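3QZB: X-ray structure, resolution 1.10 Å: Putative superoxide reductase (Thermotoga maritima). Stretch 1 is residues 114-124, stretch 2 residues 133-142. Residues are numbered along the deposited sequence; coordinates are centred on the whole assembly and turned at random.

Stretch 1, residues 114-124: KLNRSGTIIAL
Stretch 2 133-142: WESSQKITVE

Two neighbouring strands of a putative superoxide reductase, 119-124 and 133-141, pair antiparallel, their axes at 148° and 4.5 Å apart at closest approach; the two stretches together bury 843 Å². Wide, hydrogen-bonded pairs (G119 CA to I139 CA 5.6 Å, I121 CA to Q137 CA 5.3 Å) alternate with narrow, non-hydrogen-bonded ones (T120 CA to K138 CA 4.3 Å, L124 CA to E134 CA 4.5 Å). In stretch 2, W133-S136 are strongly extended (phi -141 to -154, psi 149 to 168), Q137 is -152/134, K138 -70/148, and I139-V141 lie near -120/134; W133 and T140 have chi1 m. K114 and L115 end an earlier strand (phi/psi near -115/135). K114, extended (m, t, t, t), stays out of reach. L115 (m, t) points toward stretch 2: L115 CB lies 3.7 Å from V141 CG2 and L115 CD1 3.9 Å from I139 CG2, an apolar contact with V141 (t) and I139 (t, t). At N116 (-123/5; p, chi2 74°) the chain leaves the extended conformation; water 1 donates to N116 O (2.6 Å) and E142 O (2.7 Å), bridging the backbones. The CA-to-CB bonds of N116 and R117 (-144/155; m, t, m, chi4 -97°) point away from stretch 2, while R117 O sits 3.4 Å from V141 CG2, buried with no polar partner. S118 OG (-68/154; m) takes the place of the R117 carbonyl as acceptor: V141 N donates to S118 OG at 2.9 Å, almost linearly (177°). Water 2 accepts from S118 N (3.0 Å) and donates to V141 O (2.9 Å). G119, fully extended at -175/-160, opens the ladder: G119 N donates to I139 O (3.1 Å) and I139 N to G119 O (2.9 Å). The K138 side chain (t, p, t, p) brings its end nearer stretch 1, and K138 NZ also donates to G119 O at 3.0 Å. T120 (-125/131; m) faces K138, T120 OG1 3.7 Å from K138 CD. I121 (-89/128; m, t) exchanges hydrogen bonds with Q137 (t, t, chi3 -55°): I121 N to Q137 O, 2.8 Å, and Q137 N to I121 O, 2.9 Å. I121 CG1 meets I139 CG2 at 4.0 Å, on the face shared with A123, S135 (p) and Q137. I122 (-120/125; m, t) lies on the other face with T120, L124, E134, S136 (p) and K138. Here I122 CA approaches S135 O (3.5 Å) and S136 CA approaches I121 O (3.1 Å) in CA-H...O contacts. A123 (-106/135) repeats the wide pair: A123 N to S135 O, 2.9 Å, and S135 N to A123 O, 3.0 Å. L124 (-127/131; t, p) closes the segment beside E134 (p, t), L124 CA 3.3 Å from W133 O.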

# COMPACT_ATOMS: atom_id res chain seq x y z
N LYS A 114 -6.41 -17.22 -8.68
CA LYS A 114 -6.35 -18.47 -9.45
C LYS A 114 -5.15 -19.22 -8.91
O LYS A 114 -4.04 -18.69 -8.91
CB LYS A 114 -6.21 -18.18 -10.92
CG LYS A 114 -7.37 -17.52 -11.57
CD LYS A 114 -7.09 -17.22 -13.01
CE LYS A 114 -8.24 -16.65 -13.80
NZ LYS A 114 -7.86 -16.58 -15.25
N LEU A 115 -5.38 -20.45 -8.44
CA LEU A 115 -4.35 -21.27 -7.85
C LEU A 115 -4.05 -22.48 -8.73
O LEU A 115 -4.96 -23.09 -9.29
CB LEU A 115 -4.73 -21.79 -6.46
CG LEU A 115 -5.12 -20.74 -5.45
CD1 LEU A 115 -5.70 -21.38 -4.22
CD2 LEU A 115 -3.97 -19.81 -5.15
N ASN A 116 -2.79 -22.87 -8.82
CA ASN A 116 -2.52 -24.10 -9.53
C ASN A 116 -1.81 -25.15 -8.78
O ASN A 116 -1.56 -26.23 -9.33
CB ASN A 116 -1.97 -23.82 -10.89
CG ASN A 116 -0.67 -23.16 -10.79
OD1 ASN A 116 0.32 -23.79 -10.45
ND2 ASN A 116 -0.64 -21.87 -11.07
N ARG A 117 -1.57 -24.91 -7.49
CA ARG A 117 -1.11 -25.92 -6.59
C ARG A 117 -1.74 -25.72 -5.21
O ARG A 117 -2.00 -24.59 -4.83
CB ARG A 117 0.45 -25.91 -6.42
CG ARG A 117 1.29 -25.85 -7.71
CD ARG A 117 2.71 -26.36 -7.58
NE ARG A 117 3.54 -25.63 -6.62
CZ ARG A 117 4.41 -24.66 -6.92
NH1 ARG A 117 4.44 -24.04 -8.10
NH2 ARG A 117 5.24 -24.31 -5.99
N SER A 118 -1.85 -26.79 -4.43
CA SER A 118 -2.41 -26.73 -3.08
C SER A 118 -1.50 -25.96 -2.15
O SER A 118 -0.29 -25.88 -2.34
CB SER A 118 -2.59 -28.13 -2.52
OG SER A 118 -3.50 -28.85 -3.33
N GLY A 119 -2.07 -25.38 -1.10
CA GLY A 119 -1.32 -24.59 -0.18
C GLY A 119 -2.14 -24.14 0.99
O GLY A 119 -3.17 -24.75 1.29
N THR A 120 -1.66 -23.09 1.65
CA THR A 120 -2.27 -22.49 2.82
C THR A 120 -2.48 -21.03 2.59
O THR A 120 -1.58 -20.33 2.14
CB THR A 120 -1.43 -22.72 4.06
OG1 THR A 120 -1.20 -24.12 4.23
CG2 THR A 120 -2.10 -22.21 5.32
N ILE A 121 -3.70 -20.56 2.87
CA ILE A 121 -4.05 -19.13 2.87
C ILE A 121 -3.76 -18.58 4.28
O ILE A 121 -4.22 -19.16 5.25
CB ILE A 121 -5.54 -18.92 2.51
CG1 ILE A 121 -5.89 -19.50 1.15
CG2 ILE A 121 -5.93 -17.43 2.63
CD1 ILE A 121 -7.40 -19.72 0.93
N ILE A 122 -3.01 -17.50 4.38
CA ILE A 122 -2.69 -16.82 5.63
C ILE A 122 -3.22 -15.39 5.54
O ILE A 122 -2.93 -14.67 4.59
CB ILE A 122 -1.19 -16.83 5.93
CG1 ILE A 122 -0.59 -18.25 5.96
CG2 ILE A 122 -0.93 -16.13 7.27
CD1 ILE A 122 0.94 -18.25 6.02
N ALA A 123 -4.04 -15.00 6.51
CA ALA A 123 -4.54 -13.64 6.62
C ALA A 123 -3.80 -12.94 7.79
O ALA A 123 -3.63 -13.53 8.87
CB ALA A 123 -6.04 -13.63 6.90
N LEU A 124 -3.38 -11.72 7.51
CA LEU A 124 -2.73 -10.86 8.52
C LEU A 124 -3.49 -9.55 8.52
O LEU A 124 -3.71 -8.94 7.48
CB LEU A 124 -1.29 -10.62 8.13
CG LEU A 124 -0.40 -9.83 9.12
CD1 LEU A 124 -0.10 -10.60 10.33
CD2 LEU A 124 0.87 -9.35 8.42
N TRP A 133 -2.55 -9.39 13.86
CA TRP A 133 -3.36 -10.57 14.10
C TRP A 133 -3.32 -11.43 12.86
O TRP A 133 -3.28 -10.92 11.74
CB TRP A 133 -4.83 -10.13 14.38
CG TRP A 133 -4.91 -9.25 15.57
CD1 TRP A 133 -4.61 -7.91 15.63
CD2 TRP A 133 -5.17 -9.65 16.92
NE1 TRP A 133 -4.72 -7.46 16.92
CE2 TRP A 133 -5.01 -8.52 17.73
CE3 TRP A 133 -5.50 -10.87 17.52
CZ2 TRP A 133 -5.25 -8.55 19.12
CZ3 TRP A 133 -5.72 -10.91 18.87
CH2 TRP A 133 -5.56 -9.78 19.67
N GLU A 134 -3.41 -12.75 13.05
CA GLU A 134 -3.38 -13.68 11.91
C GLU A 134 -4.33 -14.84 12.06
O GLU A 134 -4.78 -15.18 13.18
CB GLU A 134 -1.96 -14.21 11.65
CG GLU A 134 -1.43 -15.13 12.67
CD GLU A 134 -0.07 -15.67 12.28
OE1 GLU A 134 0.16 -16.05 11.13
OE2 GLU A 134 0.75 -15.83 13.17
N SER A 135 -4.60 -15.47 10.94
CA SER A 135 -5.26 -16.77 10.88
C SER A 135 -4.83 -17.46 9.58
O SER A 135 -4.30 -16.84 8.69
CB SER A 135 -6.76 -16.63 10.95
OG SER A 135 -7.30 -16.13 9.78
N SER A 136 -5.13 -18.76 9.46
CA SER A 136 -4.78 -19.49 8.27
C SER A 136 -5.71 -20.65 8.02
O SER A 136 -6.41 -21.09 8.92
CB SER A 136 -3.35 -20.00 8.34
OG SER A 136 -3.17 -21.01 9.30
N GLN A 137 -5.75 -21.08 6.76
CA GLN A 137 -6.67 -22.14 6.30
C GLN A 137 -6.01 -22.85 5.12
O GLN A 137 -5.59 -22.20 4.18
CB GLN A 137 -8.03 -21.49 5.83
CG GLN A 137 -9.10 -22.34 5.49
CD GLN A 137 -10.30 -21.56 5.49
OE1 GLN A 137 -10.63 -20.90 6.51
NE2 GLN A 137 -10.97 -21.60 4.41
N LYS A 138 -6.05 -24.18 5.13
CA LYS A 138 -5.61 -24.96 3.99
C LYS A 138 -6.58 -24.84 2.82
O LYS A 138 -7.79 -24.74 3.03
CB LYS A 138 -5.54 -26.42 4.39
CG LYS A 138 -4.75 -27.34 3.49
CD LYS A 138 -3.23 -27.13 3.74
CE LYS A 138 -2.32 -27.93 2.79
NZ LYS A 138 -2.68 -27.71 1.33
N ILE A 139 -6.06 -24.91 1.59
CA ILE A 139 -6.89 -25.03 0.38
C ILE A 139 -6.24 -26.10 -0.50
O ILE A 139 -5.03 -26.12 -0.72
CB ILE A 139 -7.13 -23.69 -0.33
CG1 ILE A 139 -8.15 -23.83 -1.45
CG2 ILE A 139 -5.78 -23.06 -0.74
CD1 ILE A 139 -8.72 -22.48 -1.92
N THR A 140 -7.10 -26.99 -0.99
CA THR A 140 -6.64 -28.09 -1.86
C THR A 140 -7.01 -27.71 -3.30
O THR A 140 -8.14 -27.26 -3.58
CB THR A 140 -7.34 -29.38 -1.47
OG1 THR A 140 -6.96 -29.72 -0.12
CG2 THR A 140 -6.96 -30.53 -2.39
N VAL A 141 -6.08 -27.88 -4.22
CA VAL A 141 -6.27 -27.58 -5.62
C VAL A 141 -6.13 -28.89 -6.39
O VAL A 141 -5.16 -29.64 -6.19
CB VAL A 141 -5.24 -26.54 -6.10
CG1 VAL A 141 -5.44 -26.23 -7.57
CG2 VAL A 141 -5.34 -25.26 -5.22
N GLU A 142 -7.04 -29.16 -7.29
CA GLU A 142 -6.96 -30.32 -8.17
C GLU A 142 -5.65 -30.32 -8.93
O GLU A 142 -5.13 -29.28 -9.33
CB GLU A 142 -8.11 -30.35 -9.15
CG GLU A 142 -9.45 -30.67 -8.53
CD GLU A 142 -10.60 -30.83 -9.45
OE1 GLU A 142 -10.48 -30.50 -10.65
OE2 GLU A 142 -11.68 -31.23 -8.95
O HOH W 1 -2.51 -28.65 -8.98
O HOH W 2 -2.30 -29.21 -6.14